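Local coordinates for protein alpha-1,3-glucanase (Bacillus circulans, PDB 5ZRU) that probably hydrolyses alpha-1,3-glucan, the chain being the catalytic unit of a longer GH87 enzyme, with calcium and zinc ions bound, at residues N393-Y398 against G417-H422; T449-S454 against K485-T490. All blocks are in the same frame, centred on the assembly; numbering follows the deposited sequence.

Contact 1: N393-Y398 against G417-H422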
loop_
_atom_site.group_PDB
_atom_site.type_symbol
_atom_site.label_atom_id
_atom_site.label_comp_id
_atom_site.label_asym_id
_atom_site.label_seq_id
_atom_site.Cartn_x
_atom_site.Cartn_y
_atom_site.Cartn_z
ATOM N N ASN A 393 20.630 4.618 1.365
ATOM C CA ASN A 393 20.373 4.292 2.773
ATOM C C ASN A 393 18.911 4.483 3.178
ATOM O O ASN A 393 18.617 4.986 4.262
ATOM C CB ASN A 393 21.283 5.111 3.695
ATOM C CG ASN A 393 22.739 5.023 3.303
ATOM O OD1 ASN A 393 23.168 4.034 2.704
ATOM N ND2 ASN A 393 23.514 6.064 3.637
ATOM N N ASN A 394 17.977 4.063 2.329
ATOM C CA ASN A 394 16.573 4.102 2.718
ATOM C C ASN A 394 16.158 2.768 3.339
ATOM O O ASN A 394 16.744 1.722 3.057
ATOM C CB ASN A 394 15.687 4.442 1.517
ATOM C CG ASN A 394 15.943 5.851 1.001
ATOM O OD1 ASN A 394 16.057 6.793 1.785
ATOM N ND2 ASN A 394 16.051 5.996 -0.314
ATOM N N THR A 395 15.150 2.818 4.209
ATOM C CA THR A 395 14.756 1.670 5.021
ATOM C C THR A 395 13.244 1.485 4.998
ATOM O O THR A 395 12.505 2.429 5.288
ATOM C CB THR A 395 15.193 1.848 6.474
ATOM O OG1 THR A 395 16.614 2.020 6.530
ATOM C CG2 THR A 395 14.756 0.641 7.314
ATOM N N PHE A 396 12.798 0.262 4.711
ATOM C CA PHE A 396 11.389 -0.138 4.765
ATOM C C PHE A 396 11.297 -1.285 5.768
ATOM O O PHE A 396 11.563 -2.436 5.406
ATOM C CB PHE A 396 10.868 -0.604 3.394
ATOM C CG PHE A 396 10.854 0.463 2.320
ATOM C CD1 PHE A 396 10.521 1.779 2.612
ATOM C CD2 PHE A 396 11.155 0.129 1.003
ATOM C CE1 PHE A 396 10.508 2.750 1.603
ATOM C CE2 PHE A 396 11.138 1.090 -0.006
ATOM C CZ PHE A 396 10.820 2.399 0.289
ATOM N N SER A 397 10.915 -1.005 7.016
ATOM C CA SER A 397 10.986 -2.052 8.027
ATOM C C SER A 397 9.739 -2.082 8.898
ATOM O O SER A 397 9.102 -1.059 9.135
ATOM C CB SER A 397 12.240 -1.891 8.911
ATOM O OG SER A 397 13.403 -2.163 8.133
ATOM N N TYR A 398 9.411 -3.286 9.376
ATOM C CA TYR A 398 8.296 -3.500 10.307
ATOM C C TYR A 398 6.965 -3.064 9.705
ATOM O O TYR A 398 6.124 -2.475 10.383
ATOM C CB TYR A 398 8.541 -2.794 11.643
ATOM C CG TYR A 398 9.697 -3.401 12.411
ATOM C CD1 TYR A 398 9.519 -4.550 13.175
ATOM C CD2 TYR A 398 10.967 -2.835 12.352
ATOM C CE1 TYR A 398 10.580 -5.115 13.874
ATOM C CE2 TYR A 398 12.030 -3.391 13.048
ATOM C CZ TYR A 398 11.831 -4.529 13.796
ATOM O OH TYR A 398 12.898 -5.066 14.480
ATOM N N GLY A 417 22.801 0.953 -0.336
ATOM C CA GLY A 417 22.651 0.868 1.114
ATOM C C GLY A 417 21.239 0.731 1.649
ATOM O O GLY A 417 21.044 0.866 2.863
ATOM N N HIS A 418 20.253 0.476 0.794
ATOM C CA HIS A 418 18.873 0.347 1.245
ATOM C C HIS A 418 18.683 -0.960 1.996
ATOM O O HIS A 418 19.386 -1.942 1.757
ATOM C CB HIS A 418 17.915 0.386 0.055
ATOM C CG HIS A 418 18.197 1.491 -0.907
ATOM N ND1 HIS A 418 18.269 2.810 -0.519
ATOM C CD2 HIS A 418 18.410 1.479 -2.247
ATOM C CE1 HIS A 418 18.518 3.565 -1.576
ATOM N NE2 HIS A 418 18.617 2.781 -2.634
ATOM N N LYS A 419 17.711 -0.983 2.905
ATOM C CA LYS A 419 17.368 -2.244 3.540
ATOM C C LYS A 419 15.869 -2.329 3.758
ATOM O O LYS A 419 15.181 -1.318 3.882
ATOM C CB LYS A 419 18.086 -2.447 4.870
ATOM C CG LYS A 419 17.598 -1.562 5.984
ATOM C CD LYS A 419 18.456 -1.816 7.235
ATOM C CE LYS A 419 18.270 -0.733 8.280
ATOM N NZ LYS A 419 18.940 -1.094 9.563
ATOM N N ALA A 420 15.377 -3.559 3.804
ATOM C CA ALA A 420 13.970 -3.828 4.077
ATOM C C ALA A 420 13.949 -5.022 5.014
ATOM O O ALA A 420 14.319 -6.129 4.609
ATOM C CB ALA A 420 13.188 -4.104 2.788
ATOM N N THR A 421 13.543 -4.807 6.265
ATOM C CA THR A 421 13.634 -5.869 7.263
ATOM C C THR A 421 12.354 -5.946 8.086
ATOM O O THR A 421 11.643 -4.957 8.255
ATOM C CB THR A 421 14.824 -5.671 8.223
ATOM O OG1 THR A 421 14.528 -4.594 9.120
ATOM C CG2 THR A 421 16.117 -5.358 7.470
ATOM N N HIS A 422 12.080 -7.135 8.614
ATOM C CA HIS A 422 10.990 -7.343 9.570
ATOM C C HIS A 422 9.625 -7.017 8.964
ATOM O O HIS A 422 8.731 -6.505 9.636
ATOM C CB HIS A 422 11.244 -6.547 10.852
ATOM C CG HIS A 422 12.466 -7.011 11.586
ATOM N ND1 HIS A 422 13.715 -6.465 11.374
ATOM C CD2 HIS A 422 12.642 -8.021 12.471
ATOM C CE1 HIS A 422 14.600 -7.098 12.121
ATOM N NE2 HIS A 422 13.976 -8.041 12.802
HETATM O O HOH W 1 19.275 1.601 4.973
#
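Two successive turns of the parallel beta-helix in the catalytic unit meet here, strand 395-397 lying beside strand 419-421 with the side chains of Y398 and H422 side by side just past the strand ends. The strands run parallel, their axes 4.6 Å apart. K419 N bonds to N394 O and F396 N to K419 O; T421 N adds a weak bond to F396 O before Y398 N closes on T421 O. At the start, backbone N of N394 donates to ND1 of H418 at 3.1 Å, in the plane of the ring and nearly straight (165°). NE2 of H418 bonds to G414 O, which holds both ring nitrogens. The side-chain amide of N394 lies beside this ring, the planes 7° apart, and is bonded to T360 O and S363 N.

On the face bearing T395, S397, K419 and T421, the extended K419 chain runs alongside T395, its CG and CE touching OG1 and CG2. A water donates to both T395 OG1 and G417 O. T421 OG1, set between its backbone N and carbonyl carbon, shares a hydrogen bond of 2.9 Å with S397 OG and also bonds to H422 ND1 at the edge of the imidazole. Y398 and H422 are nearly parallel (6°) but offset, with little overlap: H422 CB sits over the centre of the phenol ring, while Y398 OH lies 3.4 Å above the centre of the imidazole.

Contact 2: T449-S454 against K485-T490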
loop_
_atom_site.group_PDB
_atom_site.type_symbol
_atom_site.label_atom_id
_atom_site.label_comp_id
_atom_site.label_asym_id
_atom_site.label_seq_id
_atom_site.Cartn_x
_atom_site.Cartn_y
_atom_site.Cartn_z
ATOM N N THR A 449 27.006 -0.327 -2.292
ATOM C CA THR A 449 27.864 -1.000 -1.322
ATOM C C THR A 449 27.181 -2.194 -0.677
ATOM O O THR A 449 27.858 -3.023 -0.054
ATOM C CB THR A 449 28.305 -0.017 -0.231
ATOM O OG1 THR A 449 27.155 0.459 0.482
ATOM C CG2 THR A 449 29.038 1.165 -0.858
ATOM N N GLY A 450 25.861 -2.288 -0.792
ATOM C CA GLY A 450 25.146 -3.446 -0.308
ATOM C C GLY A 450 23.719 -3.106 0.070
ATOM O O GLY A 450 23.474 -2.107 0.750
ATOM N N ILE A 451 22.781 -3.938 -0.367
ATOM C CA ILE A 451 21.368 -3.832 -0.034
ATOM C C ILE A 451 20.971 -5.101 0.707
ATOM O O ILE A 451 21.455 -6.190 0.380
ATOM C CB ILE A 451 20.530 -3.632 -1.321
ATOM C CG1 ILE A 451 20.666 -2.191 -1.825
ATOM C CG2 ILE A 451 19.061 -4.058 -1.129
ATOM C CD1 ILE A 451 20.112 -1.978 -3.240
ATOM N N VAL A 452 20.118 -4.965 1.725
ATOM C CA VAL A 452 19.776 -6.080 2.602
ATOM C C VAL A 452 18.262 -6.228 2.682
ATOM O O VAL A 452 17.552 -5.243 2.911
ATOM C CB VAL A 452 20.358 -5.888 4.016
ATOM C CG1 VAL A 452 19.795 -6.938 4.967
ATOM C CG2 VAL A 452 21.874 -5.958 3.977
ATOM N N PHE A 453 17.779 -7.462 2.523
ATOM C CA PHE A 453 16.426 -7.861 2.897
ATOM C C PHE A 453 16.543 -8.896 4.003
ATOM O O PHE A 453 17.315 -9.851 3.873
ATOM C CB PHE A 453 15.658 -8.475 1.719
ATOM C CG PHE A 453 15.441 -7.532 0.564
ATOM C CD1 PHE A 453 16.394 -7.398 -0.436
ATOM C CD2 PHE A 453 14.270 -6.794 0.476
ATOM C CE1 PHE A 453 16.187 -6.543 -1.502
ATOM C CE2 PHE A 453 14.057 -5.929 -0.588
ATOM C CZ PHE A 453 15.017 -5.806 -1.583
ATOM N N SER A 454 15.790 -8.728 5.088
ATOM C CA SER A 454 15.926 -9.717 6.146
ATOM C C SER A 454 14.646 -9.837 6.949
ATOM O O SER A 454 13.787 -8.948 6.938
ATOM C CB SER A 454 17.081 -9.389 7.100
ATOM O OG SER A 454 16.669 -8.415 8.047
ATOM N N LYS A 485 23.462 -6.073 -8.254
ATOM C CA LYS A 485 24.759 -6.287 -7.623
ATOM C C LYS A 485 24.704 -5.964 -6.133
ATOM O O LYS A 485 24.125 -4.950 -5.738
ATOM C CB LYS A 485 25.817 -5.414 -8.307
ATOM C CG LYS A 485 27.144 -5.365 -7.615
ATOM C CD LYS A 485 28.215 -4.717 -8.499
ATOM C CE LYS A 485 27.993 -3.233 -8.719
ATOM N NZ LYS A 485 29.259 -2.594 -9.233
ATOM N N ASN A 486 25.311 -6.836 -5.317
ATOM C CA ASN A 486 25.519 -6.642 -3.875
ATOM C C ASN A 486 24.189 -6.591 -3.108
ATOM O O ASN A 486 23.776 -5.567 -2.551
ATOM C CB ASN A 486 26.367 -5.391 -3.603
ATOM C CG ASN A 486 27.779 -5.506 -4.165
ATOM O OD1 ASN A 486 28.320 -6.605 -4.303
ATOM N ND2 ASN A 486 28.381 -4.369 -4.489
ATOM N N VAL A 487 23.531 -7.746 -3.071
ATOM C CA VAL A 487 22.245 -7.892 -2.398
ATOM C C VAL A 487 22.302 -9.138 -1.529
ATOM O O VAL A 487 22.773 -10.191 -1.974
ATOM C CB VAL A 487 21.065 -7.983 -3.391
ATOM C CG1 VAL A 487 19.748 -7.878 -2.633
ATOM C CG2 VAL A 487 21.144 -6.889 -4.449
ATOM N N THR A 488 21.833 -9.017 -0.291
ATOM C CA THR A 488 21.775 -10.137 0.637
ATOM C C THR A 488 20.353 -10.268 1.150
ATOM O O THR A 488 19.738 -9.263 1.529
ATOM C CB THR A 488 22.741 -9.936 1.807
ATOM O OG1 THR A 488 24.059 -9.693 1.302
ATOM C CG2 THR A 488 22.760 -11.174 2.718
ATOM N N PHE A 489 19.841 -11.500 1.152
ATOM C CA PHE A 489 18.551 -11.865 1.727
ATOM C C PHE A 489 18.824 -12.811 2.884
ATOM O O PHE A 489 19.486 -13.837 2.697
ATOM C CB PHE A 489 17.646 -12.561 0.706
ATOM C CG PHE A 489 17.329 -11.736 -0.496
ATOM C CD1 PHE A 489 18.253 -11.577 -1.511
ATOM C CD2 PHE A 489 16.087 -11.136 -0.618
ATOM C CE1 PHE A 489 17.955 -10.831 -2.627
ATOM C CE2 PHE A 489 15.787 -10.372 -1.727
ATOM C CZ PHE A 489 16.721 -10.221 -2.734
ATOM N N THR A 490 18.327 -12.479 4.076
ATOM C CA THR A 490 18.610 -13.312 5.240
ATOM C C THR A 490 17.350 -13.508 6.073
ATOM O O THR A 490 16.647 -12.540 6.370
ATOM C CB THR A 490 19.726 -12.685 6.088
ATOM O OG1 THR A 490 20.878 -12.487 5.257
ATOM C CG2 THR A 490 20.091 -13.610 7.249
HETATM O O HOH W 2 24.165 -6.759 1.006
#
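F453 and F489 lie side by side on neighbouring turns of the beta-helix, pointing the same way from segments 449-454 and 485-490. Their rings are almost parallel, 7° apart, yet so far offset that there is little overlap, with centroids 4.8 Å apart. The closest touch is F453 CD1 against F489 CE2 at 3.3 Å. CD2 of F489 also reaches back to F453 CB at 3.6 Å, and the CD2-CE2 side of F489 thus lies against the CB, CG and CD1 of F453. Both residues hold CG anti to the carbonyl carbon, which puts the two CG atoms on the same side; similar second torsions then leave the planes nearly parallel.

V487 fills the next position. With CG1 anti to the backbone N, chi1 -170°, that methyl reaches the edge of the F453 ring, 4.0 Å from CE1, and also meets I451 CG2. One methyl is thus a bump between an isoleucine branch and a phenyl edge. The opposite face carries V452, S454, T488 and T490: S454 CB rests against T490 O, and a water bridges I451 O and T488 OG1.

Four backbone bonds fix this register: I451 N to N486 O, T488 N to I451 O, F453 N to T488 O (2.8 Å, 170° at the hydrogen) and T490 N to F453 O. G450 CA lies 4.0 Å from N486 CB, just where segment 485-490 turns its corner at N486.

M436 of strand 435-437 packs against I451, F453 and V487 from within the coil, while F489 stacks onward on F515 of strand 513-523 and F453 touches A420 of strand 419-421.

How the contacts relate
Contact 1 comes first along the chain and contact 2 follows; their centres lie 10 Å apart on the same side of the chain's centre, all four segments in catalytic domain D2. In order, strands 395-397, 419-421, 451-459 and 487-495 are successive parallel neighbours on the beta-helix. Segments 417-422 and 449-454 join the two contacts directly: A420 N lies 2.9 Å from V452 O and H422 N 3.0 Å from S454 O, both probable hydrogen bonds. The strand pairing therefore passes without a gap from one contact to the other, making both parts of a single continuous wall of the catalytic unit.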